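Local structure of laccase (Uncultured bacterium, 4F7K) at residues L26-T32 and K113-G117; N51-S57 and V80-G85; I134-W140 and F167-E173; F197-E202 and P244-P250. The protein probably couples the one-electron oxidation of phenolic substrates to the reduction of dioxygen to water, as multicopper oxidases of the laccase type do. All blocks are in the same frame, centred on the assembly; numbering follows the deposited sequence.

Contact 1. Residues L26-T32 and K113-G117; sequences LGFNGGT and KGLYG
In the N-terminal cupredoxin domain of this laccase, the end of strand 23-28 and the turn after it meet the chain entering strand 116-122, joining the edge of one sheet to the other sheet of the sandwich. L26-F28 is extended, F28-G31 forms a type I' turn, with F28 N donating to G31 O at 2.9 Å and the return bond G31 N to F28 O weak at 3.3 Å, and T32 returns extended; G30, at phi 88°, suits its place in that turn. Along K113-G117, G114 is the tight point: its CA lies 3.1 Å from L26 O in a CA-H...O contact, where a CB would collide with that oxygen, and its N shares a water with L26 N (2.8 and 2.9 Å, the water accepting both). T32, chi1 t, points its CB toward this segment, and its OG1 donates to G114 O at 2.6 Å. L115 centres an inverse gamma turn and sits opposite G27, CA to CA 4.6 Å. Its m,t side chain puts CG 3.8 Å from L26 CB and CD2 over the face of the F28 ring, 4.2 Å from the centroid, a CH-pi contact. Y116 starts the strand, its N at the F28 ring edge, 3.5 Å from CE2.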
loop_
_atom_site.group_PDB
_atom_site.type_symbol
_atom_site.label_atom_id
_atom_site.label_comp_id
_atom_site.label_asym_id
_atom_site.label_seq_id
_atom_site.Cartn_x
_atom_site.Cartn_y
_atom_site.Cartn_z
ATOM N N LEU A 26 0.555 -16.402 9.216
ATOM C CA LEU A 26 1.472 -15.518 9.983
ATOM C C LEU A 26 0.886 -14.145 10.060
ATOM O O LEU A 26 0.320 -13.674 9.099
ATOM C CB LEU A 26 2.920 -15.514 9.416
ATOM C CG LEU A 26 3.594 -16.884 9.200
ATOM C CD1 LEU A 26 4.959 -16.705 8.535
ATOM C CD2 LEU A 26 3.727 -17.747 10.497
ATOM N N GLY A 27 0.988 -13.496 11.213
ATOM C CA GLY A 27 0.553 -12.121 11.340
ATOM C C GLY A 27 1.346 -11.407 12.409
ATOM O O GLY A 27 2.419 -11.872 12.832
ATOM N N PHE A 28 0.788 -10.308 12.906
ATOM C CA PHE A 28 1.475 -9.468 13.857
ATOM C C PHE A 28 0.553 -9.285 15.023
ATOM O O PHE A 28 -0.604 -8.910 14.834
ATOM C CB PHE A 28 1.739 -8.055 13.262
ATOM C CG PHE A 28 2.862 -7.994 12.281
ATOM C CD1 PHE A 28 4.180 -8.108 12.695
ATOM C CD2 PHE A 28 2.598 -7.826 10.936
ATOM C CE1 PHE A 28 5.231 -8.036 11.736
ATOM C CE2 PHE A 28 3.614 -7.766 10.003
ATOM C CZ PHE A 28 4.924 -7.845 10.403
ATOM N N ASN A 29 1.070 -9.495 16.218
ATOM C CA ASN A 29 0.333 -9.184 17.446
ATOM C C ASN A 29 -1.045 -9.867 17.574
ATOM O O ASN A 29 -2.043 -9.224 17.980
ATOM C CB ASN A 29 0.205 -7.653 17.620
ATOM C CG ASN A 29 1.509 -6.996 18.057
ATOM O OD1 ASN A 29 2.555 -7.623 18.115
ATOM N ND2 ASN A 29 1.443 -5.729 18.388
ATOM N N GLY A 30 -1.099 -11.149 17.211
ATOM C CA GLY A 30 -2.292 -11.989 17.468
ATOM C C GLY A 30 -3.321 -11.912 16.341
ATOM O O GLY A 30 -4.395 -12.483 16.462
ATOM N N GLY A 31 -2.995 -11.216 15.237
ATOM C CA GLY A 31 -3.965 -11.067 14.111
ATOM C C GLY A 31 -3.334 -10.751 12.767
ATOM O O GLY A 31 -2.133 -10.495 12.689
ATOM N N THR A 32 -4.140 -10.817 11.707
ATOM C CA THR A 32 -3.807 -10.260 10.405
ATOM C C THR A 32 -5.078 -9.651 9.772
ATOM O O THR A 32 -6.126 -10.256 9.805
ATOM C CB THR A 32 -3.127 -11.247 9.432
ATOM O OG1 THR A 32 -2.866 -10.560 8.195
ATOM C CG2 THR A 32 -3.985 -12.441 9.132
ATOM N N LYS A 113 2.078 -14.208 3.707
ATOM C CA LYS A 113 0.831 -13.588 3.219
ATOM C C LYS A 113 0.185 -12.617 4.249
ATOM O O LYS A 113 -0.225 -11.498 3.907
ATOM C CB LYS A 113 -0.155 -14.692 2.841
ATOM C CG LYS A 113 -1.534 -14.205 2.503
ATOM C CD LYS A 113 -1.604 -13.622 1.133
ATOM C CE LYS A 113 -2.957 -14.055 0.513
ATOM N NZ LYS A 113 -3.373 -13.249 -0.684
ATOM N N GLY A 114 0.127 -13.034 5.508
ATOM C CA GLY A 114 -0.568 -12.260 6.537
ATOM C C GLY A 114 0.249 -11.181 7.214
ATOM O O GLY A 114 -0.255 -10.466 8.099
ATOM N N LEU A 115 1.514 -11.070 6.819
ATOM C CA LEU A 115 2.491 -10.250 7.557
ATOM C C LEU A 115 2.467 -8.838 6.988
ATOM O O LEU A 115 3.358 -8.434 6.281
ATOM C CB LEU A 115 3.914 -10.833 7.457
ATOM C CG LEU A 115 4.228 -12.099 8.279
ATOM C CD1 LEU A 115 5.608 -12.627 8.005
ATOM C CD2 LEU A 115 4.074 -11.817 9.772
ATOM N N TYR A 116 1.398 -8.111 7.274
ATOM C CA TYR A 116 1.300 -6.745 6.869
ATOM C C TYR A 116 0.283 -6.054 7.772
ATOM O O TYR A 116 -0.461 -6.729 8.534
ATOM C CB TYR A 116 0.813 -6.641 5.430
ATOM C CG TYR A 116 -0.626 -7.077 5.273
ATOM C CD1 TYR A 116 -1.671 -6.157 5.299
ATOM C CD2 TYR A 116 -0.935 -8.437 5.121
ATOM C CE1 TYR A 116 -2.986 -6.581 5.122
ATOM C CE2 TYR A 116 -2.230 -8.874 4.989
ATOM C CZ TYR A 116 -3.240 -7.948 4.948
ATOM O OH TYR A 116 -4.509 -8.410 4.774
ATOM N N GLY A 117 0.270 -4.719 7.655
ATOM C CA GLY A 117 -0.736 -3.877 8.248
ATOM C C GLY A 117 -0.555 -2.421 7.794
ATOM O O GLY A 117 0.386 -2.092 7.036
HETATM O O HOH W 1 0.714 -15.641 6.373
#

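Contact 2. Residues N51-S57 and V80-G85; sequences NQIGEGS and VVEAGG
One asparagine side chain, N51 with chi1 t, holds its own loop closed and ties it to the other. Its OD1 accepts from I53 N at 3.0 Å, an Asx turn, while its ND2 donates to E55 O at 2.7 Å and to V81 O at 2.8 Å. The backbone of N51 also pairs with the type II turn E82-G85: N51 N to G85 O is 3.0 Å and G84 N to N51 O 2.9 Å. G54 and G84 have phi of 86° and 83°, favourable to glycine. Farther along, S57 and V81 make a single antiparallel hydrogen-bonded bridge, CA to CA 5.1 Å, with S57 N to V81 O at 2.9 Å and V81 N to S57 O at 2.8 Å. A CB on G56 would clash with V80 CG2; A83 CB rests 3.5 Å from G54 C. In the first cupredoxin domain, 51-57 leads from strand 44-51 to 59-62, and 80-85 into 86-92. Four of the five hydrogen bonds across the contact are backbone to backbone, and the fifth, from N51 ND2, also ends on a backbone oxygen, V81 O.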
loop_
_atom_site.group_PDB
_atom_site.type_symbol
_atom_site.label_atom_id
_atom_site.label_comp_id
_atom_site.label_asym_id
_atom_site.label_seq_id
_atom_site.Cartn_x
_atom_site.Cartn_y
_atom_site.Cartn_z
ATOM N N ASN A 51 10.824 -11.431 15.980
ATOM C CA ASN A 51 10.628 -12.523 15.016
ATOM C C ASN A 51 10.224 -13.848 15.689
ATOM O O ASN A 51 11.081 -14.565 16.231
ATOM C CB ASN A 51 11.908 -12.679 14.191
ATOM C CG ASN A 51 11.792 -13.719 13.091
ATOM O OD1 ASN A 51 10.894 -14.567 13.092
ATOM N ND2 ASN A 51 12.740 -13.681 12.154
ATOM N N GLN A 52 8.925 -14.158 15.685
ATOM C CA GLN A 52 8.446 -15.472 16.180
ATOM C C GLN A 52 7.892 -16.345 15.043
ATOM O O GLN A 52 6.906 -17.058 15.229
ATOM C CB GLN A 52 7.371 -15.334 17.273
ATOM C CG GLN A 52 7.807 -14.520 18.493
ATOM C CD GLN A 52 6.782 -14.544 19.631
ATOM O OE1 GLN A 52 5.608 -14.903 19.443
ATOM N NE2 GLN A 52 7.220 -14.156 20.816
ATOM N N ILE A 53 8.508 -16.293 13.869
ATOM C CA ILE A 53 7.952 -17.038 12.746
ATOM C C ILE A 53 8.833 -18.181 12.269
ATOM O O ILE A 53 8.466 -18.885 11.315
ATOM C CB ILE A 53 7.557 -16.132 11.534
ATOM C CG1 ILE A 53 8.802 -15.562 10.846
ATOM C CG2 ILE A 53 6.524 -15.069 11.955
ATOM C CD1 ILE A 53 8.526 -14.805 9.565
ATOM N N GLY A 54 9.983 -18.362 12.920
ATOM C CA GLY A 54 10.811 -19.530 12.676
ATOM C C GLY A 54 11.762 -19.373 11.502
ATOM O O GLY A 54 12.506 -20.300 11.198
ATOM N N GLU A 55 11.763 -18.205 10.853
ATOM C CA GLU A 55 12.677 -17.976 9.736
ATOM C C GLU A 55 13.113 -16.512 9.679
ATOM O O GLU A 55 12.517 -15.693 10.333
ATOM C CB GLU A 55 12.058 -18.459 8.400
ATOM C CG GLU A 55 10.731 -17.859 8.074
ATOM C CD GLU A 55 10.049 -18.500 6.879
ATOM O OE1 GLU A 55 9.827 -17.779 5.878
ATOM O OE2 GLU A 55 9.719 -19.715 6.931
ATOM N N GLY A 56 14.203 -16.227 8.963
ATOM C CA GLY A 56 14.726 -14.882 8.757
ATOM C C GLY A 56 13.603 -13.937 8.345
ATOM O O GLY A 56 12.675 -14.346 7.657
ATOM N N SER A 57 13.658 -12.688 8.808
ATOM C CA SER A 57 12.628 -11.722 8.457
ATOM C C SER A 57 13.122 -10.304 8.669
ATOM O O SER A 57 14.231 -10.096 9.174
ATOM C CB SER A 57 11.360 -11.945 9.266
ATOM O OG SER A 57 10.303 -11.241 8.641
ATOM N N VAL A 80 19.444 -9.540 8.093
ATOM C CA VAL A 80 18.193 -10.233 8.327
ATOM C C VAL A 80 17.985 -10.432 9.843
ATOM O O VAL A 80 18.947 -10.573 10.599
ATOM C CB VAL A 80 18.190 -11.572 7.557
ATOM C CG1 VAL A 80 19.133 -12.595 8.230
ATOM C CG2 VAL A 80 16.778 -12.123 7.385
ATOM N N VAL A 81 16.735 -10.397 10.290
ATOM C CA VAL A 81 16.419 -10.667 11.683
ATOM C C VAL A 81 16.209 -12.166 11.809
ATOM O O VAL A 81 15.238 -12.719 11.284
ATOM C CB VAL A 81 15.162 -9.870 12.143
ATOM C CG1 VAL A 81 14.895 -10.065 13.644
ATOM C CG2 VAL A 81 15.336 -8.388 11.822
ATOM N N GLU A 82 17.149 -12.846 12.453
ATOM C CA GLU A 82 17.060 -14.287 12.561
ATOM C C GLU A 82 15.872 -14.635 13.434
ATOM O O GLU A 82 15.365 -13.780 14.164
ATOM C CB GLU A 82 18.361 -14.880 13.107
ATOM C CG GLU A 82 19.559 -14.727 12.147
ATOM C CD GLU A 82 19.415 -15.482 10.794
ATOM O OE1 GLU A 82 18.337 -16.049 10.466
ATOM O OE2 GLU A 82 20.406 -15.505 10.030
ATOM N N ALA A 83 15.394 -15.866 13.323
ATOM C CA ALA A 83 14.289 -16.305 14.139
ATOM C C ALA A 83 14.674 -16.159 15.608
ATOM O O ALA A 83 15.825 -16.401 15.984
ATOM C CB ALA A 83 13.919 -17.736 13.794
ATOM N N GLY A 84 13.727 -15.704 16.420
ATOM C CA GLY A 84 13.953 -15.503 17.837
ATOM C C GLY A 84 14.628 -14.174 18.140
ATOM O O GLY A 84 14.836 -13.829 19.299
ATOM N N GLY A 85 14.996 -13.444 17.094
ATOM C CA GLY A 85 15.707 -12.181 17.242
ATOM C C GLY A 85 14.808 -10.969 17.213
ATOM O O GLY A 85 13.601 -11.077 17.067
#

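Contact 3. Residues I134-W140 and F167-E173; sequences IIMIDDW and FARALVE
Seven backbone hydrogen bonds join I134-W140 to F167-E173, two extended strands running antiparallel with axes 4.4 Å apart at 158°. The hydrogen-bonded pairs are I134-E173 (N to O 2.8 Å each way), M136-L171 (M136 N to L171 O 2.9 Å, L171 N to M136 O 2.7 Å), D138-R169 (D138 N to R169 O 3.0 Å, R169 N to D138 O 2.9 Å) and W140-F167, where W140 N donates to F167 O at 2.6 Å. A water donates to D139 OD2 at 2.5 Å and accepts weakly from F167 N at 3.1 Å. Side chains of the hydrogen-bonded pairs share one face; there W140, chi1 m, lays its ring edge along the partner strand, CZ3 3.5 Å from R169 CB and CH2 4.0 Å from L171 CD1. On the other face the small A170 CB receives I135 CG2 at 3.7 Å and I137 CG1 at 3.9 Å. Strand 167-173 is an outer strand of the six-stranded sheet of the middle cupredoxin domain, with 183-190 flanking 131-140 beyond; I137, A168 and A170 pack on L258 of strand 256-261, and M136 on P118 of strand 116-122.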
loop_
_atom_site.group_PDB
_atom_site.type_symbol
_atom_site.label_atom_id
_atom_site.label_comp_id
_atom_site.label_asym_id
_atom_site.label_seq_id
_atom_site.Cartn_x
_atom_site.Cartn_y
_atom_site.Cartn_z
ATOM N N ILE A 134 -9.989 2.328 7.298
ATOM C CA ILE A 134 -8.935 1.789 6.455
ATOM C C ILE A 134 -9.491 0.570 5.733
ATOM O O ILE A 134 -10.076 -0.296 6.368
ATOM C CB ILE A 134 -7.712 1.408 7.324
ATOM C CG1 ILE A 134 -7.024 2.675 7.871
ATOM C CG2 ILE A 134 -6.737 0.487 6.574
ATOM C CD1 ILE A 134 -6.164 2.436 9.120
ATOM N N ILE A 135 -9.292 0.500 4.417
ATOM C CA ILE A 135 -9.857 -0.559 3.607
ATOM C C ILE A 135 -8.727 -1.289 2.910
ATOM O O ILE A 135 -8.165 -0.781 1.910
ATOM C CB ILE A 135 -10.804 -0.019 2.480
ATOM C CG1 ILE A 135 -11.619 1.199 2.948
ATOM C CG2 ILE A 135 -11.652 -1.159 1.895
ATOM C CD1 ILE A 135 -12.500 0.954 4.098
ATOM N N MET A 136 -8.440 -2.492 3.404
ATOM C CA MET A 136 -7.377 -3.318 2.868
ATOM C C MET A 136 -7.997 -4.394 1.982
ATOM O O MET A 136 -8.818 -5.243 2.435
ATOM C CB MET A 136 -6.499 -3.899 3.997
ATOM C CG MET A 136 -5.612 -2.831 4.686
ATOM S SD MET A 136 -5.082 -3.287 6.392
ATOM C CE MET A 136 -6.610 -3.146 7.356
ATOM N N ILE A 137 -7.653 -4.337 0.708
ATOM C CA ILE A 137 -8.218 -5.279 -0.238
ATOM C C ILE A 137 -7.168 -6.328 -0.570
ATOM O O ILE A 137 -6.029 -5.999 -0.882
ATOM C CB ILE A 137 -8.744 -4.570 -1.507
ATOM C CG1 ILE A 137 -9.738 -3.467 -1.109
ATOM C CG2 ILE A 137 -9.397 -5.569 -2.462
ATOM C CD1 ILE A 137 -10.263 -2.595 -2.286
ATOM N N ASP A 138 -7.545 -7.596 -0.446
ATOM C CA ASP A 138 -6.597 -8.695 -0.686
ATOM C C ASP A 138 -7.400 -9.806 -1.364
ATOM O O ASP A 138 -8.632 -9.827 -1.318
ATOM C CB ASP A 138 -6.024 -9.150 0.672
ATOM C CG ASP A 138 -4.659 -9.845 0.580
ATOM O OD1 ASP A 138 -4.155 -10.072 -0.563
ATOM O OD2 ASP A 138 -4.108 -10.159 1.705
ATOM N N ASP A 139 -6.737 -10.721 -2.044
ATOM C CA ASP A 139 -7.475 -11.922 -2.423
ATOM C C ASP A 139 -6.812 -13.187 -1.929
ATOM O O ASP A 139 -5.693 -13.150 -1.422
ATOM C CB ASP A 139 -7.777 -11.944 -3.905
ATOM C CG ASP A 139 -6.645 -12.418 -4.687
ATOM O OD1 ASP A 139 -5.520 -11.974 -4.346
ATOM O OD2 ASP A 139 -6.888 -13.241 -5.595
ATOM N N TRP A 140 -7.525 -14.303 -1.982
ATOM C CA TRP A 140 -7.022 -15.490 -1.296
ATOM C C TRP A 140 -7.477 -16.752 -2.023
ATOM O O TRP A 140 -8.559 -16.797 -2.584
ATOM C CB TRP A 140 -7.532 -15.619 0.154
ATOM C CG TRP A 140 -7.082 -14.636 1.184
ATOM C CD1 TRP A 140 -6.054 -14.759 2.078
ATOM C CD2 TRP A 140 -7.735 -13.408 1.486
ATOM N NE1 TRP A 140 -5.996 -13.629 2.894
ATOM C CE2 TRP A 140 -7.027 -12.796 2.537
ATOM C CE3 TRP A 140 -8.853 -12.766 0.953
ATOM C CZ2 TRP A 140 -7.407 -11.590 3.067
ATOM C CZ3 TRP A 140 -9.231 -11.584 1.470
ATOM C CH2 TRP A 140 -8.508 -10.979 2.509
ATOM N N PHE A 167 -11.464 -15.579 -4.305
ATOM C CA PHE A 167 -11.979 -14.976 -3.088
ATOM C C PHE A 167 -11.193 -13.706 -2.790
ATOM O O PHE A 167 -10.018 -13.761 -2.500
ATOM C CB PHE A 167 -11.949 -15.963 -1.906
ATOM C CG PHE A 167 -12.795 -15.523 -0.749
ATOM C CD1 PHE A 167 -14.188 -15.579 -0.832
ATOM C CD2 PHE A 167 -12.208 -14.992 0.404
ATOM C CE1 PHE A 167 -14.980 -15.133 0.226
ATOM C CE2 PHE A 167 -12.980 -14.541 1.468
ATOM C CZ PHE A 167 -14.364 -14.598 1.385
ATOM N N ALA A 168 -11.843 -12.562 -2.940
ATOM C CA ALA A 168 -11.214 -11.260 -2.735
ATOM C C ALA A 168 -12.077 -10.559 -1.707
ATOM O O ALA A 168 -13.272 -10.734 -1.731
ATOM C CB ALA A 168 -11.172 -10.500 -4.040
ATOM N N ARG A 169 -11.467 -9.850 -0.760
ATOM C CA ARG A 169 -12.208 -9.114 0.244
ATOM C C ARG A 169 -11.571 -7.794 0.538
ATOM O O ARG A 169 -10.346 -7.684 0.516
ATOM C CB ARG A 169 -12.255 -9.857 1.578
ATOM C CG ARG A 169 -13.482 -10.680 1.786
ATOM C CD ARG A 169 -13.421 -11.308 3.150
ATOM N NE ARG A 169 -14.062 -10.441 4.097
ATOM C CZ ARG A 169 -14.003 -10.565 5.415
ATOM N NH1 ARG A 169 -13.311 -11.566 5.996
ATOM N NH2 ARG A 169 -14.648 -9.661 6.151
ATOM N N ALA A 170 -12.428 -6.827 0.842
ATOM C CA ALA A 170 -12.061 -5.547 1.400
ATOM C C ALA A 170 -12.275 -5.616 2.915
ATOM O O ALA A 170 -13.381 -5.702 3.373
ATOM C CB ALA A 170 -12.957 -4.443 0.792
ATOM N N LEU A 171 -11.200 -5.592 3.682
ATOM C CA LEU A 171 -11.277 -5.630 5.132
ATOM C C LEU A 171 -11.304 -4.216 5.637
ATOM O O LEU A 171 -10.457 -3.409 5.251
ATOM C CB LEU A 171 -10.065 -6.346 5.711
ATOM C CG LEU A 171 -9.906 -7.777 5.172
ATOM C CD1 LEU A 171 -8.582 -8.372 5.578
ATOM C CD2 LEU A 171 -11.010 -8.673 5.685
ATOM N N VAL A 172 -12.275 -3.935 6.505
ATOM C CA VAL A 172 -12.548 -2.596 6.959
ATOM C C VAL A 172 -12.062 -2.494 8.394
ATOM O O VAL A 172 -12.357 -3.358 9.219
ATOM C CB VAL A 172 -14.080 -2.264 6.870
ATOM C CG1 VAL A 172 -14.346 -0.869 7.331
ATOM C CG2 VAL A 172 -14.573 -2.415 5.421
ATOM N N GLU A 173 -11.262 -1.479 8.668
ATOM C CA GLU A 173 -10.710 -1.286 10.006
ATOM C C GLU A 173 -10.880 0.162 10.412
ATOM O O GLU A 173 -10.379 1.036 9.712
ATOM C CB GLU A 173 -9.228 -1.662 10.033
ATOM C CG GLU A 173 -8.505 -1.327 11.360
ATOM C CD GLU A 173 -9.103 -2.029 12.556
ATOM O OE1 GLU A 173 -9.296 -3.259 12.490
ATOM O OE2 GLU A 173 -9.384 -1.343 13.571
HETATM O O HOH W 2 -8.669 -15.034 -5.492
#

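Contact 4. Residues F197-E202 and P244-P250; sequences FPVELE and PIGFVFP
F197, chi1 m, turns its ring edge to the face of F249 (chi1 t) in an offset edge-to-face pair, centroids 5.7 Å apart and planes at 89°, with CD1 of F197 3.8 Å from CD1 of F249. P198 follows, its CD 3.4 Å from F249 CE2 and its CB 3.9 Å from P250 CD; E200 CG also lies 4.0 Å from P250 CG. The segments run antiparallel through E200-E202, axes 4.8 Å apart at 156°. E200 pairs with V248, E200 N to V248 O and V248 N to E200 O both 2.7 Å; E202 pairs with G246, E202 N to G246 O 2.7 Å and G246 N to E202 O 3.0 Å. Between them L201 faces F247 as a non-hydrogen-bonded pair, CA to CA 5.0 Å. These are the two inner strands of a four-stranded antiparallel sheet in the middle cupredoxin domain. L201 and F247 point to its inner face, CD1 of each 3.9 Å apart, packing on L186 of strand 183-190. E200, E202 and V248 share the opposite face, where V248 CG2 lies 3.6 Å from E202 OE2.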
loop_
_atom_site.group_PDB
_atom_site.type_symbol
_atom_site.label_atom_id
_atom_site.label_comp_id
_atom_site.label_asym_id
_atom_site.label_seq_id
_atom_site.Cartn_x
_atom_site.Cartn_y
_atom_site.Cartn_z
ATOM N N PHE A 197 -6.775 -4.451 -8.718
ATOM C CA PHE A 197 -8.174 -4.284 -8.391
ATOM C C PHE A 197 -8.711 -2.945 -8.919
ATOM O O PHE A 197 -8.324 -1.871 -8.417
ATOM C CB PHE A 197 -8.342 -4.315 -6.862
ATOM C CG PHE A 197 -8.172 -5.691 -6.250
ATOM C CD1 PHE A 197 -9.074 -6.707 -6.546
ATOM C CD2 PHE A 197 -7.137 -5.948 -5.358
ATOM C CE1 PHE A 197 -8.922 -7.983 -5.999
ATOM C CE2 PHE A 197 -6.973 -7.222 -4.772
ATOM C CZ PHE A 197 -7.878 -8.245 -5.095
ATOM N N PRO A 198 -9.609 -2.997 -9.929
ATOM C CA PRO A 198 -10.469 -1.830 -10.109
ATOM C C PRO A 198 -11.405 -1.798 -8.930
ATOM O O PRO A 198 -11.878 -2.859 -8.489
ATOM C CB PRO A 198 -11.281 -2.139 -11.374
ATOM C CG PRO A 198 -10.961 -3.555 -11.779
ATOM C CD PRO A 198 -10.027 -4.157 -10.737
ATOM N N VAL A 199 -11.645 -0.617 -8.375
ATOM C CA VAL A 199 -12.531 -0.520 -7.231
ATOM C C VAL A 199 -13.596 0.538 -7.468
ATOM O O VAL A 199 -13.281 1.728 -7.548
ATOM C CB VAL A 199 -11.797 -0.177 -5.928
ATOM C CG1 VAL A 199 -12.780 -0.239 -4.757
ATOM C CG2 VAL A 199 -10.604 -1.143 -5.696
ATOM N N GLU A 200 -14.845 0.093 -7.543
ATOM C CA GLU A 200 -15.993 1.007 -7.620
ATOM C C GLU A 200 -16.606 1.219 -6.238
ATOM O O GLU A 200 -16.906 0.253 -5.515
ATOM C CB GLU A 200 -17.046 0.471 -8.573
ATOM C CG GLU A 200 -16.664 0.576 -10.024
ATOM C CD GLU A 200 -16.349 2.017 -10.479
ATOM O OE1 GLU A 200 -16.977 2.981 -9.972
ATOM O OE2 GLU A 200 -15.467 2.183 -11.360
ATOM N N LEU A 201 -16.758 2.482 -5.856
ATOM C CA LEU A 201 -17.454 2.805 -4.613
ATOM C C LEU A 201 -18.924 2.941 -4.841
ATOM O O LEU A 201 -19.333 3.581 -5.790
ATOM C CB LEU A 201 -16.939 4.092 -4.015
ATOM C CG LEU A 201 -15.901 3.926 -2.929
ATOM C CD1 LEU A 201 -14.725 3.193 -3.439
ATOM C CD2 LEU A 201 -15.503 5.302 -2.503
ATOM N N GLU A 202 -19.732 2.355 -3.966
ATOM C CA GLU A 202 -21.189 2.576 -4.012
ATOM C C GLU A 202 -21.726 3.135 -2.707
ATOM O O GLU A 202 -21.152 2.888 -1.650
ATOM C CB GLU A 202 -21.913 1.293 -4.391
ATOM C CG GLU A 202 -21.590 0.861 -5.819
ATOM C CD GLU A 202 -22.322 -0.371 -6.246
ATOM O OE1 GLU A 202 -23.163 -0.890 -5.476
ATOM O OE2 GLU A 202 -22.050 -0.824 -7.373
ATOM N N PRO A 244 -25.805 0.021 2.616
ATOM C CA PRO A 244 -24.423 0.046 3.078
ATOM C C PRO A 244 -23.534 0.693 2.028
ATOM O O PRO A 244 -23.875 0.695 0.837
ATOM C CB PRO A 244 -24.083 -1.438 3.224
ATOM C CG PRO A 244 -25.407 -2.128 3.344
ATOM C CD PRO A 244 -26.287 -1.359 2.419
ATOM N N ILE A 245 -22.426 1.270 2.466
ATOM C CA ILE A 245 -21.369 1.648 1.547
ATOM C C ILE A 245 -20.782 0.344 0.990
ATOM O O ILE A 245 -20.555 -0.597 1.755
ATOM C CB ILE A 245 -20.290 2.461 2.258
ATOM C CG1 ILE A 245 -20.924 3.664 2.960
ATOM C CG2 ILE A 245 -19.214 2.880 1.269
ATOM C CD1 ILE A 245 -19.995 4.400 3.908
ATOM N N GLY A 246 -20.591 0.280 -0.332
ATOM C CA GLY A 246 -20.118 -0.950 -1.000
ATOM C C GLY A 246 -18.849 -0.706 -1.794
ATOM O O GLY A 246 -18.703 0.359 -2.427
ATOM N N PHE A 247 -17.933 -1.676 -1.724
ATOM C CA PHE A 247 -16.693 -1.696 -2.483
ATOM C C PHE A 247 -16.784 -2.794 -3.549
ATOM O O PHE A 247 -16.785 -4.009 -3.239
ATOM C CB PHE A 247 -15.500 -1.945 -1.539
ATOM C CG PHE A 247 -15.296 -0.842 -0.530
ATOM C CD1 PHE A 247 -14.557 0.283 -0.858
ATOM C CD2 PHE A 247 -15.897 -0.909 0.730
ATOM C CE1 PHE A 247 -14.378 1.319 0.071
ATOM C CE2 PHE A 247 -15.735 0.135 1.660
ATOM C CZ PHE A 247 -14.981 1.255 1.315
ATOM N N VAL A 248 -16.866 -2.373 -4.801
ATOM C CA VAL A 248 -17.178 -3.284 -5.872
ATOM C C VAL A 248 -16.028 -3.499 -6.849
ATOM O O VAL A 248 -15.351 -2.577 -7.242
ATOM C CB VAL A 248 -18.507 -2.883 -6.598
ATOM C CG1 VAL A 248 -18.794 -3.798 -7.792
ATOM C CG2 VAL A 248 -19.673 -2.968 -5.627
ATOM N N PHE A 249 -15.842 -4.762 -7.230
ATOM C CA PHE A 249 -14.914 -5.143 -8.266
ATOM C C PHE A 249 -15.748 -5.480 -9.520
ATOM O O PHE A 249 -16.340 -6.565 -9.617
ATOM C CB PHE A 249 -14.079 -6.322 -7.755
ATOM C CG PHE A 249 -13.067 -6.860 -8.734
ATOM C CD1 PHE A 249 -12.245 -7.903 -8.360
ATOM C CD2 PHE A 249 -12.957 -6.378 -10.013
ATOM C CE1 PHE A 249 -11.318 -8.455 -9.252
ATOM C CE2 PHE A 249 -12.024 -6.928 -10.911
ATOM C CZ PHE A 249 -11.205 -7.964 -10.505
ATOM N N PRO A 250 -15.813 -4.541 -10.471
ATOM C CA PRO A 250 -16.637 -4.709 -11.645
ATOM C C PRO A 250 -15.981 -5.717 -12.580
ATOM O O PRO A 250 -14.761 -5.698 -12.752
ATOM C CB PRO A 250 -16.646 -3.301 -12.263
ATOM C CG PRO A 250 -15.323 -2.724 -11.875
ATOM C CD PRO A 250 -14.903 -3.388 -10.596
#

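Contacts 1 and 2 belong to the N-terminal cupredoxin domain, contacts 3 and 4 to the middle one. Contact 2 is nested along the chain inside the loop closed by contact 1, and I53 of contact 2 packs on contact 1, its CD1 4.0 Å from L115 CD1 and its CB 4.0 Å from L26 CD1. K113 bridges to contact 3 across the domain boundary: its NZ lies 2.4 Å from D139 O, probably a hydrogen bond. Contacts 3 and 4, centres 11 Å apart, bring facing sheets together through I137 CG2 and F197 CD2 (3.7 Å) and I135 CG1 and F247 CZ (3.7 Å). E173 and E202 each meet bound glycerol, probably from the crystallisation liquor. Contacts 2 and 4 are the farthest apart, centres about 37 Å.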